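Local coordinates for hypothetical multiheme protein (Ignicoccus hospitalis KIN4/I, PDB 4QO5), which is of unknown function but, as a membrane-associated octaheme cytochrome c, probably takes part in electron transfer through its hemes, at residues I104-P107 and N108-A111; A409-N412 and T413-E417. One frame throughout, in Å; residues are numbered along the deposited sequence.

Contact 1: residues I104-P107 and N108-A111. With HEC (heme c), chain C.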
ATOM      1  N   ILE A 104     -25.690  -0.127 -21.691  1.00 23.56           N
ATOM      2  CA  ILE A 104     -24.924  -1.209 -21.093  1.00 26.22           C
ATOM      3  C   ILE A 104     -24.694  -2.303 -22.115  1.00 24.62           C
ATOM      4  O   ILE A 104     -25.593  -3.105 -22.397  1.00 21.35           O
ATOM      5  CB  ILE A 104     -25.572  -1.784 -19.810  1.00 23.10           C
ATOM      6  CG1 ILE A 104     -25.713  -0.688 -18.749  1.00 24.80           C
ATOM      7  CG2 ILE A 104     -24.715  -2.936 -19.243  1.00 21.04           C
ATOM      8  CD1 ILE A 104     -26.459  -1.150 -17.493  1.00 23.29           C
ATOM      9  N   VAL A 105     -23.498  -2.297 -22.696  1.00 20.09           N
ATOM     10  CA  VAL A 105     -23.094  -3.339 -23.621  1.00 22.04           C
ATOM     11  C   VAL A 105     -22.673  -4.575 -22.815  1.00 23.79           C
ATOM     12  O   VAL A 105     -21.835  -4.492 -21.919  1.00 23.33           O
ATOM     13  CB  VAL A 105     -21.976  -2.831 -24.560  1.00 20.67           C
ATOM     14  CG1 VAL A 105     -21.442  -3.946 -25.444  1.00 20.74           C
ATOM     15  CG2 VAL A 105     -22.467  -1.645 -25.391  1.00 19.19           C
ATOM     16  N   THR A 106     -23.259  -5.727 -23.132  1.00 21.63           N
ATOM     17  CA  THR A 106     -23.189  -6.878 -22.243  1.00 21.58           C
ATOM     18  C   THR A 106     -22.347  -8.006 -22.849  1.00 22.41           C
ATOM     19  O   THR A 106     -21.993  -7.937 -24.025  1.00 20.09           O
ATOM     20  CB  THR A 106     -24.602  -7.414 -21.994  1.00 23.34           C
ATOM     21  OG1 THR A 106     -25.096  -7.974 -23.212  1.00 20.79           O
ATOM     22  CG2 THR A 106     -25.528  -6.283 -21.503  1.00 22.88           C
ATOM     23  N   PRO A 107     -22.009  -9.032 -22.042  1.00 22.56           N
ATOM     24  CA  PRO A 107     -21.285 -10.196 -22.589  1.00 23.87           C
ATOM     25  C   PRO A 107     -21.972 -10.800 -23.817  1.00 24.12           C
ATOM     26  O   PRO A 107     -21.305 -11.266 -24.757  1.00 23.78           O
ATOM     27  CB  PRO A 107     -21.302 -11.191 -21.424  1.00 26.61           C
ATOM     28  CG  PRO A 107     -21.271 -10.305 -20.204  1.00 20.81           C
ATOM     29  CD  PRO A 107     -22.143  -9.118 -20.570  1.00 19.85           C
ATOM     30  N   ASN A 108     -23.298 -10.773 -23.838  1.00 23.66           N
ATOM     31  CA  ASN A 108     -23.998 -11.294 -25.012  1.00 24.20           C
ATOM     32  C   ASN A 108     -23.764 -10.454 -26.269  1.00 26.47           C
ATOM     33  O   ASN A 108     -23.798 -10.975 -27.385  1.00 25.03           O
ATOM     34  CB  ASN A 108     -25.487 -11.506 -24.729  1.00 26.58           C
ATOM     35  CG  ASN A 108     -25.742 -12.762 -23.907  1.00 37.87           C
ATOM     36  OD1 ASN A 108     -24.804 -13.484 -23.552  1.00 39.44           O
ATOM     37  ND2 ASN A 108     -27.007 -13.033 -23.607  1.00 39.75           N
ATOM     38  N   ASP A 109     -23.508  -9.158 -26.087  1.00 24.54           N
ATOM     39  CA  ASP A 109     -23.125  -8.306 -27.208  1.00 17.70           C
ATOM     40  C   ASP A 109     -21.693  -8.634 -27.658  1.00 20.60           C
ATOM     41  O   ASP A 109     -21.430  -8.801 -28.852  1.00 22.11           O
ATOM     42  CB  ASP A 109     -23.194  -6.831 -26.808  1.00 18.52           C
ATOM     43  CG  ASP A 109     -24.619  -6.364 -26.559  1.00 24.00           C
ATOM     44  OD1 ASP A 109     -25.564  -6.950 -27.149  1.00 26.07           O
ATOM     45  OD2 ASP A 109     -24.781  -5.418 -25.763  1.00 22.94           O
ATOM     46  N   CYS A 110     -20.772  -8.684 -26.699  1.00 20.03           N
ATOM     47  CA  CYS A 110     -19.396  -9.091 -26.965  1.00 20.18           C
ATOM     48  C   CYS A 110     -19.349 -10.422 -27.708  1.00 20.60           C
ATOM     49  O   CYS A 110     -18.476 -10.631 -28.563  1.00 22.77           O
ATOM     50  CB  CYS A 110     -18.607  -9.235 -25.654  1.00 17.73           C
ATOM     51  SG  CYS A 110     -18.673  -7.788 -24.545  1.00 21.98           S
ATOM     52  N   ALA A 111     -20.280 -11.318 -27.382  1.00 20.35           N
ATOM     53  CA  ALA A 111     -20.258 -12.678 -27.942  1.00 23.31           C
ATOM     54  C   ALA A 111     -20.496 -12.704 -29.440  1.00 22.68           C
ATOM     55  O   ALA A 111     -20.256 -13.719 -30.098  1.00 23.37           O
ATOM     56  CB  ALA A 111     -21.270 -13.572 -27.248  1.00 21.39           C
TER
HETATM   57 FE   HEC C 602     -19.512   2.578 -25.172  1.00 18.96          FE
HETATM   58  CHA HEC C 602     -20.898   2.508 -22.026  1.00 15.51           C
HETATM   59  CHB HEC C 602     -20.466   5.889 -25.462  1.00 16.88           C
HETATM   60  CHC HEC C 602     -18.045   2.645 -28.133  1.00 18.45           C
HETATM   61  CHD HEC C 602     -18.813  -0.770 -24.930  1.00 17.97           C
HETATM   62  NA  HEC C 602     -20.435   3.940 -23.988  1.00 18.20           N
HETATM   63  C1A HEC C 602     -20.942   3.687 -22.713  1.00 17.55           C
HETATM   64  C2A HEC C 602     -21.561   4.882 -22.204  1.00 17.88           C
HETATM   65  C3A HEC C 602     -21.435   5.821 -23.134  1.00 16.98           C
HETATM   66  C4A HEC C 602     -20.732   5.257 -24.269  1.00 14.47           C
HETATM   67  CMA HEC C 602     -21.938   7.277 -23.023  1.00 18.45           C
HETATM   68  CAA HEC C 602     -22.278   5.001 -20.836  1.00 18.92           C
HETATM   69  CBA HEC C 602     -21.372   4.839 -19.627  1.00 18.44           C
HETATM   70  CGA HEC C 602     -20.744   6.174 -19.360  1.00 23.19           C
HETATM   71  O1A HEC C 602     -19.527   6.185 -19.039  1.00 20.83           O
HETATM   72  O2A HEC C 602     -21.455   7.211 -19.489  1.00 25.76           O
HETATM   73  NB  HEC C 602     -19.406   3.938 -26.500  1.00 20.54           N
HETATM   74  C1B HEC C 602     -19.735   5.284 -26.432  1.00 16.41           C
HETATM   75  C2B HEC C 602     -19.109   5.993 -27.512  1.00 18.06           C
HETATM   76  C3B HEC C 602     -18.408   5.059 -28.171  1.00 16.23           C
HETATM   77  C4B HEC C 602     -18.606   3.779 -27.592  1.00 14.13           C
HETATM   78  CMB HEC C 602     -19.219   7.533 -27.697  1.00 26.16           C
HETATM   79  CAB HEC C 602     -17.404   5.092 -29.307  1.00 31.38           C
HETATM   80  CBB HEC C 602     -16.467   6.347 -29.216  1.00 28.02           C
HETATM   81  NC  HEC C 602     -18.645   1.208 -26.325  1.00 20.18           N
HETATM   82  C1C HEC C 602     -18.100   1.417 -27.564  1.00 16.96           C
HETATM   83  C2C HEC C 602     -17.778   0.156 -28.183  1.00 15.36           C
HETATM   84  C3C HEC C 602     -17.806  -0.723 -27.167  1.00 19.60           C
HETATM   85  C4C HEC C 602     -18.475  -0.118 -26.076  1.00 17.21           C
HETATM   86  CMC HEC C 602     -16.937   0.130 -29.491  1.00 17.82           C
HETATM   87  CAC HEC C 602     -17.498  -2.234 -27.009  1.00 37.28           C
HETATM   88  CBC HEC C 602     -16.241  -2.735 -27.776  1.00 21.74           C
HETATM   89  ND  HEC C 602     -19.816   1.164 -23.739  1.00 17.59           N
HETATM   90  C1D HEC C 602     -19.382  -0.155 -23.850  1.00 14.54           C
HETATM   91  C2D HEC C 602     -19.625  -0.899 -22.640  1.00 15.53           C
HETATM   92  C3D HEC C 602     -20.299   0.102 -21.713  1.00 14.99           C
HETATM   93  C4D HEC C 602     -20.380   1.335 -22.484  1.00 16.51           C
HETATM   94  CMD HEC C 602     -19.224  -2.391 -22.463  1.00 19.50           C
HETATM   95  CAD HEC C 602     -20.822  -0.039 -20.256  1.00 19.85           C
HETATM   96  CBD HEC C 602     -21.026  -1.452 -19.745  1.00 20.25           C
HETATM   97  CGD HEC C 602     -19.736  -1.960 -19.120  1.00 24.01           C
HETATM   98  O1D HEC C 602     -19.733  -3.110 -18.636  1.00 25.18           O
HETATM   99  O2D HEC C 602     -18.722  -1.217 -19.101  1.00 24.70           O

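Contact 2: residues A409-N412 and T413-E417. With HEC (heme c), chain I.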
ATOM      1  N   ALA A 409       8.990 -22.093 -17.712  1.00 22.54           N
ATOM      2  CA  ALA A 409       9.541 -21.182 -18.707  1.00 22.89           C
ATOM      3  C   ALA A 409      10.725 -20.420 -18.123  1.00 21.71           C
ATOM      4  O   ALA A 409      11.605 -19.974 -18.867  1.00 22.23           O
ATOM      5  CB  ALA A 409       8.476 -20.206 -19.200  1.00 23.50           C
ATOM      6  N   CYS A 410      10.759 -20.284 -16.798  1.00 18.61           N
ATOM      7  CA  CYS A 410      11.776 -19.440 -16.139  1.00 19.52           C
ATOM      8  C   CYS A 410      12.498 -20.050 -14.932  1.00 24.32           C
ATOM      9  O   CYS A 410      13.297 -19.372 -14.268  1.00 24.09           O
ATOM     10  CB  CYS A 410      11.136 -18.127 -15.717  1.00 18.26           C
ATOM     11  SG  CYS A 410      10.236 -17.350 -17.080  1.00 22.19           S
ATOM     12  N   HIS A 411      12.224 -21.323 -14.661  1.00 20.09           N
ATOM     13  CA  HIS A 411      12.735 -22.011 -13.483  1.00 21.03           C
ATOM     14  C   HIS A 411      12.784 -23.485 -13.795  1.00 26.22           C
ATOM     15  O   HIS A 411      12.040 -23.945 -14.648  1.00 23.50           O
ATOM     16  CB  HIS A 411      11.746 -21.885 -12.332  1.00 18.75           C
ATOM     17  CG  HIS A 411      11.586 -20.499 -11.821  1.00 17.91           C
ATOM     18  ND1 HIS A 411      12.628 -19.796 -11.243  1.00 17.60           N
ATOM     19  CD2 HIS A 411      10.506 -19.689 -11.752  1.00 20.03           C
ATOM     20  CE1 HIS A 411      12.202 -18.609 -10.868  1.00 19.22           C
ATOM     21  NE2 HIS A 411      10.912 -18.524 -11.166  1.00 20.68           N
ATOM     22  N   ASN A 412      13.602 -24.236 -13.067  1.00 23.07           N
ATOM     23  CA  ASN A 412      13.526 -25.690 -13.163  1.00 21.60           C
ATOM     24  C   ASN A 412      12.271 -26.231 -12.467  1.00 25.22           C
ATOM     25  O   ASN A 412      11.663 -25.557 -11.623  1.00 25.00           O
ATOM     26  CB  ASN A 412      14.801 -26.369 -12.635  1.00 22.27           C
ATOM     27  CG  ASN A 412      14.877 -26.398 -11.112  1.00 29.37           C
ATOM     28  OD1 ASN A 412      14.303 -27.274 -10.464  1.00 26.35           O
ATOM     29  ND2 ASN A 412      15.626 -25.464 -10.537  1.00 30.57           N
ATOM     30  N   THR A 413      11.873 -27.439 -12.847  1.00 20.96           N
ATOM     31  CA  THR A 413      10.623 -28.018 -12.384  1.00 21.45           C
ATOM     32  C   THR A 413      10.600 -28.312 -10.886  1.00 24.62           C
ATOM     33  O   THR A 413       9.567 -28.149 -10.234  1.00 24.77           O
ATOM     34  CB  THR A 413      10.300 -29.316 -13.169  1.00 31.84           C
ATOM     35  OG1 THR A 413      10.043 -28.970 -14.533  1.00 36.75           O
ATOM     36  CG2 THR A 413       9.073 -30.016 -12.593  1.00 35.13           C
ATOM     37  N   GLU A 414      11.728 -28.765 -10.342  1.00 24.27           N
ATOM     38  CA  GLU A 414      11.786 -29.111  -8.921  1.00 23.80           C
ATOM     39  C   GLU A 414      11.634 -27.869  -8.030  1.00 24.49           C
ATOM     40  O   GLU A 414      11.023 -27.917  -6.955  1.00 25.70           O
ATOM     41  CB  GLU A 414      13.093 -29.861  -8.617  1.00 25.73           C
ATOM     42  CG  GLU A 414      13.362 -30.056  -7.145  1.00 34.55           C
ATOM     43  CD  GLU A 414      12.298 -30.883  -6.427  1.00 38.88           C
ATOM     44  OE1 GLU A 414      11.539 -31.620  -7.093  1.00 40.86           O
ATOM     45  OE2 GLU A 414      12.224 -30.788  -5.182  1.00 39.51           O
ATOM     46  N   TYR A 415      12.203 -26.764  -8.494  1.00 21.17           N
ATOM     47  CA  TYR A 415      12.073 -25.452  -7.863  1.00 21.81           C
ATOM     48  C   TYR A 415      10.587 -25.077  -7.713  1.00 22.36           C
ATOM     49  O   TYR A 415      10.118 -24.704  -6.634  1.00 23.80           O
ATOM     50  CB  TYR A 415      12.777 -24.451  -8.781  1.00 21.81           C
ATOM     51  CG  TYR A 415      12.917 -23.009  -8.328  1.00 18.68           C
ATOM     52  CD1 TYR A 415      11.880 -22.106  -8.488  1.00 19.65           C
ATOM     53  CD2 TYR A 415      14.129 -22.535  -7.836  1.00 19.55           C
ATOM     54  CE1 TYR A 415      12.024 -20.772  -8.127  1.00 19.82           C
ATOM     55  CE2 TYR A 415      14.287 -21.206  -7.472  1.00 20.29           C
ATOM     56  CZ  TYR A 415      13.229 -20.336  -7.620  1.00 19.75           C
ATOM     57  OH  TYR A 415      13.391 -19.027  -7.265  1.00 18.37           O
ATOM     58  N   ALA A 416       9.847 -25.187  -8.801  1.00 22.59           N
ATOM     59  CA  ALA A 416       8.420 -24.870  -8.773  1.00 22.46           C
ATOM     60  C   ALA A 416       7.630 -25.854  -7.906  1.00 22.84           C
ATOM     61  O   ALA A 416       6.793 -25.448  -7.104  1.00 24.72           O
ATOM     62  CB  ALA A 416       7.859 -24.823 -10.182  1.00 22.13           C
ATOM     63  N   GLU A 417       7.908 -27.149  -8.046  1.00 20.26           N
ATOM     64  CA  GLU A 417       7.211 -28.147  -7.234  1.00 21.27           C
ATOM     65  C   GLU A 417       7.472 -27.966  -5.741  1.00 20.53           C
ATOM     66  O   GLU A 417       6.589 -28.211  -4.915  1.00 23.68           O
ATOM     67  CB  GLU A 417       7.611 -29.572  -7.655  1.00 23.48           C
ATOM     68  CG  GLU A 417       7.196 -29.967  -9.061  1.00 31.50           C
ATOM     69  CD  GLU A 417       5.721 -30.275  -9.178  1.00 56.64           C
ATOM     70  OE1 GLU A 417       4.988 -30.131  -8.172  1.00 60.39           O
ATOM     71  OE2 GLU A 417       5.298 -30.684 -10.285  1.00 69.52           O
TER
HETATM   72 FE   HEC I 608       9.516 -17.033 -10.520  1.00 19.69          FE
HETATM   73  CHA HEC I 608      11.744 -15.518  -8.424  1.00 18.39           C
HETATM   74  CHB HEC I 608       8.700 -19.284  -8.031  1.00 19.36           C
HETATM   75  CHC HEC I 608       6.982 -18.278 -12.419  1.00 16.75           C
HETATM   76  CHD HEC I 608      10.784 -15.400 -13.183  1.00 21.20           C
HETATM   77  NA  HEC I 608      10.088 -17.317  -8.612  1.00 17.76           N
HETATM   78  C1A HEC I 608      11.026 -16.564  -7.908  1.00 17.17           C
HETATM   79  C2A HEC I 608      11.106 -17.062  -6.547  1.00 21.13           C
HETATM   80  C3A HEC I 608      10.274 -18.107  -6.467  1.00 18.60           C
HETATM   81  C4A HEC I 608       9.622 -18.286  -7.739  1.00 20.23           C
HETATM   82  CMA HEC I 608      10.010 -18.964  -5.216  1.00 22.03           C
HETATM   83  CAA HEC I 608      12.018 -16.529  -5.397  1.00 21.71           C
HETATM   84  CBA HEC I 608      11.246 -15.484  -4.573  1.00 22.35           C
HETATM   85  CGA HEC I 608      11.890 -15.196  -3.234  1.00 30.40           C
HETATM   86  O1A HEC I 608      12.834 -15.926  -2.842  1.00 31.18           O
HETATM   87  O2A HEC I 608      11.451 -14.237  -2.543  1.00 27.50           O
HETATM   88  NB  HEC I 608       8.136 -18.530 -10.297  1.00 19.31           N
HETATM   89  C1B HEC I 608       7.893 -19.234  -9.131  1.00 20.66           C
HETATM   90  C2B HEC I 608       6.641 -19.929  -9.250  1.00 26.37           C
HETATM   91  C3B HEC I 608       6.137 -19.625 -10.460  1.00 20.33           C
HETATM   92  C4B HEC I 608       7.089 -18.773 -11.140  1.00 20.30           C
HETATM   93  CMB HEC I 608       6.107 -20.782  -8.069  1.00 29.00           C
HETATM   94  CAB HEC I 608       4.770 -19.960 -11.132  1.00 24.55           C
HETATM   95  CBB HEC I 608       3.612 -20.402 -10.193  1.00 23.62           C
HETATM   96  NC  HEC I 608       9.019 -16.901 -12.389  1.00 20.70           N
HETATM   97  C1C HEC I 608       7.898 -17.437 -13.000  1.00 16.57           C
HETATM   98  C2C HEC I 608       7.914 -17.109 -14.406  1.00 17.07           C
HETATM   99  C3C HEC I 608       8.838 -16.143 -14.517  1.00 18.07           C
HETATM  100  C4C HEC I 608       9.636 -16.126 -13.322  1.00 17.17           C
HETATM  101  CMC HEC I 608       6.649 -17.375 -15.271  1.00 19.10           C
HETATM  102  CAC HEC I 608       9.326 -15.230 -15.665  1.00 34.79           C
HETATM  103  CBC HEC I 608       8.259 -14.756 -16.668  1.00 30.08           C
HETATM  104  ND  HEC I 608      11.020 -15.693 -10.768  1.00 17.59           N
HETATM  105  C1D HEC I 608      11.406 -15.162 -11.998  1.00 16.60           C
HETATM  106  C2D HEC I 608      12.550 -14.307 -11.831  1.00 16.45           C
HETATM  107  C3D HEC I 608      12.828 -14.351 -10.350  1.00 14.73           C
HETATM  108  C4D HEC I 608      11.847 -15.220  -9.765  1.00 18.21           C
HETATM  109  CMD HEC I 608      13.304 -13.525 -12.926  1.00 19.99           C
HETATM  110  CAD HEC I 608      13.948 -13.604  -9.605  1.00 15.05           C
HETATM  111  CBD HEC I 608      15.038 -14.630  -9.293  1.00 22.01           C
HETATM  112  CGD HEC I 608      15.774 -14.222  -8.032  1.00 22.15           C
HETATM  113  O1D HEC I 608      15.251 -14.496  -6.918  1.00 22.56           O
HETATM  114  O2D HEC I 608      16.890 -13.646  -8.121  1.00 21.30           O

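Contact 1: residues I104-P107 and N108-A111
T106 and D109 form a capping box at the start of the short helix 107-110, which carries the first cysteine of a CxxCH heme-binding motif whose histidine, H114, binds iron. The two side chains reach past each other in opposite directions along the chain. T106 is the N-cap: its OG1 sits between the backbone N and the carbonyl carbon, chi1 68°, which turns the hydroxyl toward the first turn, where it takes a weak bond from D109 N at 3.5 Å. The carboxylate of D109 folds the other way, back over the N-terminal side, and OD2 receives T106 N at 3.1 Å. That donor comes in from above the carboxylate, 43° out of its plane. Both side chains have further partners. D109 OD2 also takes a bond from H102 and OD1 one from H90, so the buried carboxylate is gripped on both oxygens, while T106 OG1 is tied to D209.

V105 lies between this cap and a heme. Its CG1, anti to the backbone N, extends across to D109 CB at 3.6 Å, the two side chains crossing obliquely. CB lies over the rim of one porphyrin face, 3.5 Å from the methyl CMD, and CG2 lies over C1D of the same pyrrole and the meso carbon CHD. V105 also touches H83, an axial ligand of this heme's iron.

The backbone completes the turn. C110 N points almost straight at T106 O, 3.0 Å with an N-H...O angle of 167°, and A111 N reaches P107 O at 2.8 Å. C110 SG, covalently linked to CAB of a different heme, passes 3.4 Å from T106 O.

Contact 2: residues A409-N412 and T413-E417
Ring packing joins loop residue H411 to Y415, four residues on in the helix's first turn. The rings form an offset stack, centroids 4.3 Å apart and planes within 10° of parallel, Y415 CE1 lying 3.3 Å from H411 ND1 over one imidazole face. C410 CB lies more distantly over the opposite face, also toward the rim.

Coordination sets the other end of the imidazole: NE2 binds the heme iron at 2.1 Å, opposite H255. The phenol meets this heme with its edge, OH being 3.1 Å from C2A, and that hydroxyl is hydrogen-bonded to R221 of the third subunit. H411 ND1 is hydrogen-bonded to a propionate of another heme, which fixes the ring's rotation.

A hydrogen bond from N-cap N412 starts the helix: chi1 of 77° swings OD1 over the first turn, where it accepts Y415 N at 2.9 Å from above the amide's carbonyl plane. A416 N bonds weakly to N412 O at 3.4 Å. With an alanine in place of N412, Y415 N would probably lose its capping acceptor and a gap open beside Y415 CB.

C407, C410 and H411 form a CxxCH motif, C410 SG covalently linked to CAC of this bis-histidine heme.

How the contacts relate
Both contacts are mostly buried N-caps of helices tied to CxxCH motifs, yet they sit on different elements: helix 107-110 in contact 1, the long helix 413-447 in contact 2. Their centres are 39 Å apart and they do not touch. Contact 1 lies deeper within its own chain, and no other subunit touches it; its carboxylate is held by histidines and an aliphatic valine meets the heme. Contact 2 lies at the interface with the third subunit, and its chemistry is aromatic stacking and metal coordination. The trimer connects the two sites: the heme beside V105 is hydrogen-bonded by H411 and N412 of the second subunit.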